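Local coordinates for stage III sporulation protein AH (Bacillus subtilis, PDB 3TUF) that pairs with SpoIIQ to form a channel between mother cell and forespore, through which signalling from the mother cell switches on forespore gene expression during sporulation, at residues B[153-167]-B[183-196]. Numbering follows the deposited sequence.
Sequences AEGDKINITVKSDKH and IKTMKDVAVTFEPS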
loop_
_atom_site.group_PDB
_atom_site.type_symbol
_atom_site.label_atom_id
_atom_site.label_comp_id
_atom_site.label_asym_id
_atom_site.label_seq_id
_atom_site.Cartn_x
_atom_site.Cartn_y
_atom_site.Cartn_z
ATOM N N ALA B 153 5.364 9.563 -1.498
ATOM C CA ALA B 153 5.860 10.227 -0.310
ATOM C C ALA B 153 7.282 9.805 -0.073
ATOM O O ALA B 153 7.823 9.937 1.033
ATOM C CB ALA B 153 4.998 9.849 0.881
ATOM N N GLU B 154 7.908 9.288 -1.114
ATOM C CA GLU B 154 9.171 8.601 -0.896
ATOM C C GLU B 154 10.417 9.464 -0.662
ATOM O O GLU B 154 11.285 9.075 0.132
ATOM C CB GLU B 154 9.443 7.602 -1.988
ATOM C CG GLU B 154 10.456 6.617 -1.563
ATOM C CD GLU B 154 10.612 5.524 -2.592
ATOM O OE1 GLU B 154 10.102 5.692 -3.760
ATOM O OE2 GLU B 154 11.245 4.500 -2.220
ATOM N N GLY B 155 10.539 10.592 -1.332
ATOM C CA GLY B 155 11.816 11.285 -1.277
ATOM C C GLY B 155 11.865 12.533 -0.409
ATOM O O GLY B 155 11.374 12.549 0.713
ATOM N N ASP B 156 12.488 13.574 -0.959
ATOM C CA ASP B 156 12.589 14.867 -0.319
ATOM C C ASP B 156 11.301 15.659 -0.479
ATOM O O ASP B 156 11.038 16.571 0.289
ATOM C CB ASP B 156 13.722 15.659 -0.957
ATOM C CG ASP B 156 15.100 15.309 -0.383
ATOM O OD1 ASP B 156 15.157 14.622 0.674
ATOM O OD2 ASP B 156 16.121 15.746 -0.991
ATOM N N LYS B 157 10.517 15.336 -1.491
ATOM C CA LYS B 157 9.328 16.059 -1.751
ATOM C C LYS B 157 8.274 14.996 -1.659
ATOM O O LYS B 157 8.596 13.799 -1.806
ATOM C CB LYS B 157 9.393 16.558 -3.166
ATOM C CG LYS B 157 8.584 17.802 -3.383
ATOM C CD LYS B 157 7.921 17.833 -4.745
ATOM C CE LYS B 157 8.897 18.252 -5.813
ATOM N NZ LYS B 157 8.143 18.785 -6.994
ATOM N N ILE B 158 7.036 15.419 -1.386
ATOM C CA ILE B 158 5.863 14.562 -1.484
ATOM C C ILE B 158 5.028 15.005 -2.698
ATOM O O ILE B 158 4.562 16.153 -2.766
ATOM C CB ILE B 158 4.948 14.750 -0.262
ATOM C CG1 ILE B 158 5.709 14.702 1.082
ATOM C CG2 ILE B 158 3.822 13.796 -0.310
ATOM C CD1 ILE B 158 6.721 13.533 1.284
ATOM N N ASN B 159 4.790 14.114 -3.639
ATOM C CA ASN B 159 4.026 14.470 -4.826
ATOM C C ASN B 159 2.685 13.902 -4.756
ATOM O O ASN B 159 2.538 12.705 -4.422
ATOM C CB ASN B 159 4.691 13.938 -6.085
ATOM C CG ASN B 159 5.819 14.777 -6.458
ATOM O OD1 ASN B 159 6.999 14.446 -6.162
ATOM N ND2 ASN B 159 5.499 15.957 -7.032
ATOM N N ILE B 160 1.701 14.726 -5.076
ATOM C CA ILE B 160 0.342 14.306 -4.886
ATOM C C ILE B 160 -0.343 14.772 -6.095
ATOM O O ILE B 160 -0.267 15.964 -6.457
ATOM C CB ILE B 160 -0.304 15.066 -3.755
ATOM C CG1 ILE B 160 0.450 14.784 -2.445
ATOM C CG2 ILE B 160 -1.900 14.804 -3.680
ATOM C CD1 ILE B 160 -0.117 15.612 -1.280
ATOM N N THR B 161 -1.028 13.841 -6.741
ATOM C CA THR B 161 -1.719 14.204 -7.961
ATOM C C THR B 161 -3.146 13.816 -7.762
ATOM O O THR B 161 -3.460 12.706 -7.253
ATOM C CB THR B 161 -1.104 13.540 -9.222
ATOM O OG1 THR B 161 0.327 13.599 -9.120
ATOM C CG2 THR B 161 -1.584 14.263 -10.521
ATOM N N VAL B 162 -4.006 14.749 -8.136
ATOM C CA VAL B 162 -5.409 14.633 -7.853
ATOM C C VAL B 162 -6.136 14.816 -9.194
ATOM O O VAL B 162 -5.769 15.679 -10.009
ATOM C CB VAL B 162 -5.743 15.649 -6.730
ATOM C CG1 VAL B 162 -7.102 16.270 -6.889
ATOM C CG2 VAL B 162 -5.573 14.966 -5.375
ATOM N N LYS B 163 -7.099 13.940 -9.475
ATOM C CA LYS B 163 -7.987 14.118 -10.626
ATOM C C LYS B 163 -8.910 15.276 -10.324
ATOM O O LYS B 163 -9.545 15.264 -9.275
ATOM C CB LYS B 163 -8.823 12.861 -10.839
ATOM C CG LYS B 163 -8.256 11.888 -11.893
ATOM C CD LYS B 163 -8.495 12.369 -13.329
ATOM C CE LYS B 163 -8.339 11.232 -14.355
ATOM N NZ LYS B 163 -9.587 10.422 -14.423
ATOM N N SER B 164 -8.977 16.274 -11.206
ATOM C CA SER B 164 -9.856 17.447 -11.010
ATOM C C SER B 164 -9.793 18.455 -12.165
ATOM O O SER B 164 -8.712 18.720 -12.723
ATOM C CB SER B 164 -9.550 18.175 -9.676
ATOM O OG SER B 164 -10.521 19.165 -9.370
ATOM N N ASP B 165 -10.952 19.032 -12.497
ATOM C CA ASP B 165 -11.049 20.032 -13.559
ATOM C C ASP B 165 -10.802 21.424 -13.046
ATOM O O ASP B 165 -10.042 22.188 -13.635
ATOM C CB ASP B 165 -12.399 19.941 -14.238
ATOM C CG ASP B 165 -12.492 18.726 -15.123
ATOM O OD1 ASP B 165 -11.584 18.537 -15.982
ATOM O OD2 ASP B 165 -13.452 17.946 -14.936
ATOM N N LYS B 166 -11.442 21.741 -11.929
ATOM C CA LYS B 166 -11.164 22.964 -11.211
ATOM C C LYS B 166 -10.020 22.739 -10.205
ATOM O O LYS B 166 -9.945 21.722 -9.537
ATOM C CB LYS B 166 -12.459 23.456 -10.564
ATOM C CG LYS B 166 -13.535 23.765 -11.625
ATOM C CD LYS B 166 -14.870 23.096 -11.307
ATOM C CE LYS B 166 -15.582 23.762 -10.131
ATOM N NZ LYS B 166 -16.030 25.131 -10.497
ATOM N N HIS B 167 -9.089 23.679 -10.166
ATOM C CA HIS B 167 -8.055 23.726 -9.137
ATOM C C HIS B 167 -8.022 25.146 -8.565
ATOM O O HIS B 167 -8.375 26.104 -9.259
ATOM C CB HIS B 167 -6.688 23.337 -9.716
ATOM C CG HIS B 167 -6.189 24.251 -10.807
ATOM N ND1 HIS B 167 -6.877 24.467 -11.986
ATOM C CD2 HIS B 167 -5.050 24.981 -10.902
ATOM C CE1 HIS B 167 -6.199 25.310 -12.744
ATOM N NE2 HIS B 167 -5.086 25.637 -12.110
ATOM N N ILE B 183 6.042 16.015 8.219
ATOM C CA ILE B 183 6.328 15.862 6.813
ATOM C C ILE B 183 6.501 17.280 6.291
ATOM O O ILE B 183 7.587 17.625 5.773
ATOM C CB ILE B 183 5.176 15.136 6.036
ATOM C CG1 ILE B 183 4.990 13.640 6.441
ATOM C CG2 ILE B 183 5.393 15.236 4.552
ATOM C CD1 ILE B 183 6.271 12.819 6.572
ATOM N N LYS B 184 5.454 18.099 6.464
ATOM C CA LYS B 184 5.435 19.467 5.999
ATOM C C LYS B 184 6.573 20.270 6.608
ATOM O O LYS B 184 7.116 21.144 5.962
ATOM C CB LYS B 184 4.081 20.127 6.262
ATOM C CG LYS B 184 3.029 19.758 5.213
ATOM C CD LYS B 184 1.574 20.236 5.637
ATOM C CE LYS B 184 1.042 19.648 6.933
ATOM N NZ LYS B 184 -0.353 20.143 7.218
ATOM N N THR B 185 6.963 19.947 7.824
ATOM C CA THR B 185 8.116 20.564 8.440
ATOM C C THR B 185 9.429 20.194 7.820
ATOM O O THR B 185 10.359 20.953 7.913
ATOM C CB THR B 185 8.179 20.160 9.886
ATOM O OG1 THR B 185 7.058 20.757 10.493
ATOM C CG2 THR B 185 9.437 20.686 10.577
ATOM N N MET B 186 9.541 19.036 7.205
ATOM C CA MET B 186 10.871 18.540 6.828
ATOM C C MET B 186 11.005 18.438 5.333
ATOM O O MET B 186 12.072 18.223 4.838
ATOM C CB MET B 186 11.093 17.126 7.406
ATOM C CG MET B 186 11.016 17.054 8.899
ATOM S SD MET B 186 12.369 18.033 9.543
ATOM C CE MET B 186 11.914 18.256 11.294
ATOM N N LYS B 187 9.904 18.527 4.606
ATOM C CA LYS B 187 9.910 18.133 3.219
ATOM C C LYS B 187 9.042 19.135 2.493
ATOM O O LYS B 187 8.239 19.828 3.119
ATOM C CB LYS B 187 9.359 16.682 3.055
ATOM C CG LYS B 187 10.341 15.557 3.493
ATOM C CD LYS B 187 9.659 14.175 3.617
ATOM C CE LYS B 187 10.666 13.082 3.965
ATOM N NZ LYS B 187 9.956 11.760 4.148
ATOM N N ASP B 188 9.196 19.213 1.176
ATOM C CA ASP B 188 8.331 20.069 0.365
ATOM C C ASP B 188 7.161 19.154 0.039
ATOM O O ASP B 188 7.255 17.932 0.242
ATOM C CB ASP B 188 9.071 20.675 -0.883
ATOM C CG ASP B 188 8.178 21.682 -1.698
ATOM O OD1 ASP B 188 7.153 22.229 -1.170
ATOM O OD2 ASP B 188 8.482 21.921 -2.901
ATOM N N VAL B 189 6.070 19.747 -0.420
ATOM C CA VAL B 189 4.870 19.037 -0.730
ATOM C C VAL B 189 4.329 19.685 -1.996
ATOM O O VAL B 189 4.149 20.888 -2.053
ATOM C CB VAL B 189 3.834 19.255 0.409
ATOM C CG1 VAL B 189 2.471 18.759 -0.010
ATOM C CG2 VAL B 189 4.241 18.583 1.735
ATOM N N ALA B 190 4.043 18.901 -3.025
ATOM C CA ALA B 190 3.504 19.496 -4.228
ATOM C C ALA B 190 2.192 18.822 -4.579
ATOM O O ALA B 190 2.014 17.623 -4.302
ATOM C CB ALA B 190 4.536 19.368 -5.361
ATOM N N VAL B 191 1.253 19.565 -5.142
ATOM C CA VAL B 191 -0.051 19.008 -5.412
ATOM C C VAL B 191 -0.416 19.437 -6.777
ATOM O O VAL B 191 -0.532 20.653 -7.026
ATOM C CB VAL B 191 -1.079 19.637 -4.513
ATOM C CG1 VAL B 191 -2.498 19.087 -4.799
ATOM C CG2 VAL B 191 -0.670 19.370 -3.105
ATOM N N THR B 192 -0.616 18.467 -7.672
ATOM C CA THR B 192 -0.973 18.761 -9.057
ATOM C C THR B 192 -2.387 18.316 -9.314
ATOM O O THR B 192 -2.761 17.240 -8.884
ATOM C CB THR B 192 -0.083 17.937 -9.960
ATOM O OG1 THR B 192 1.277 18.129 -9.543
ATOM C CG2 THR B 192 -0.262 18.321 -11.426
ATOM N N PHE B 193 -3.155 19.135 -10.030
ATOM C CA PHE B 193 -4.544 18.817 -10.405
ATOM C C PHE B 193 -4.634 18.501 -11.894
ATOM O O PHE B 193 -4.474 19.388 -12.729
ATOM C CB PHE B 193 -5.475 19.992 -10.099
ATOM C CG PHE B 193 -5.514 20.377 -8.637
ATOM C CD1 PHE B 193 -4.388 20.923 -8.001
ATOM C CD2 PHE B 193 -6.646 20.196 -7.902
ATOM C CE1 PHE B 193 -4.404 21.257 -6.625
ATOM C CE2 PHE B 193 -6.666 20.531 -6.550
ATOM C CZ PHE B 193 -5.542 21.069 -5.917
ATOM N N GLU B 194 -4.901 17.234 -12.210
ATOM C CA GLU B 194 -5.049 16.722 -13.591
ATOM C C GLU B 194 -6.487 16.804 -14.112
ATOM O O GLU B 194 -7.412 16.385 -13.402
ATOM C CB GLU B 194 -4.676 15.247 -13.618
ATOM C CG GLU B 194 -3.242 14.962 -13.318
ATOM C CD GLU B 194 -2.383 15.067 -14.545
ATOM O OE1 GLU B 194 -2.783 15.798 -15.484
ATOM O OE2 GLU B 194 -1.320 14.407 -14.576
ATOM N N PRO B 195 -6.674 17.273 -15.367
ATOM C CA PRO B 195 -7.984 17.219 -16.067
ATOM C C PRO B 195 -8.652 15.826 -15.964
ATOM O O PRO B 195 -8.032 14.811 -16.352
ATOM C CB PRO B 195 -7.608 17.496 -17.529
ATOM C CG PRO B 195 -6.055 17.243 -17.619
ATOM C CD PRO B 195 -5.584 17.717 -16.266
ATOM N N SER B 196 -9.886 15.765 -15.447
ATOM C CA SER B 196 -10.565 14.455 -15.201
ATOM C C SER B 196 -11.349 13.894 -16.412
ATOM O O SER B 196 -10.861 13.963 -17.562
ATOM C CB SER B 196 -11.441 14.480 -13.912
ATOM O OG SER B 196 -12.687 15.160 -14.133
HETATM O O HOH W 1 8.681 21.415 -6.014
HETATM O O HOH W 2 2.734 17.086 -7.628
#
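Ile-160 O takes one strong hydrogen bond, from Thr-192 N at 2.8 Å, nearly along the C=O axis with an N-H...O angle of 166°; it is backed by a CA-H...O contact from Val-191 CA, 3.2 Å from Ile-160 O, and a weak bond from a water also bound by Asn-159 ND2 and Thr-192 OG1. A parallel register joins strand 157-163 to strand 188-194 from Lys-157/Asp-188 to Lys-163/Glu-194, and Ser-164 N extends it, 2.7 Å from Glu-194 O. At this end His-167 CB sits over one face of the Phe-193 ring, 3.8 Å from its centroid and 27° off the normal, while Ser-164 CB meets the ring edge. At the other end, Ile-158 CG1 packs 3.5 Å from Ile-183 CG2, the two side chains at about a right angle. Lys-187, with CG anti to its carbonyl carbon (chi1 -75°) and the chain extended beyond, runs past the 155-156 turn: CB lies 3.2 Å from Asp-156 O and CD 3.8 Å from Ile-158 CD1. A serine here, keeping only CB against Asp-156 O, would probably open a gap beside Ile-158 CD1 and strip the methylenes from Gly-155 O. Helices 169-177 and 181-184 make the crossover of this beta-alpha-beta unit; the first packs on Val-162, Val-189, Val-191 and Phe-193. Strand 149-152 flanks 157-163 antiparallel, and an antiparallel strand of the SpoIIQ chain continues the sheet beyond 188-194; Thr-77 and Ser-79 of that chain bond to Thr-192 and Asp-188.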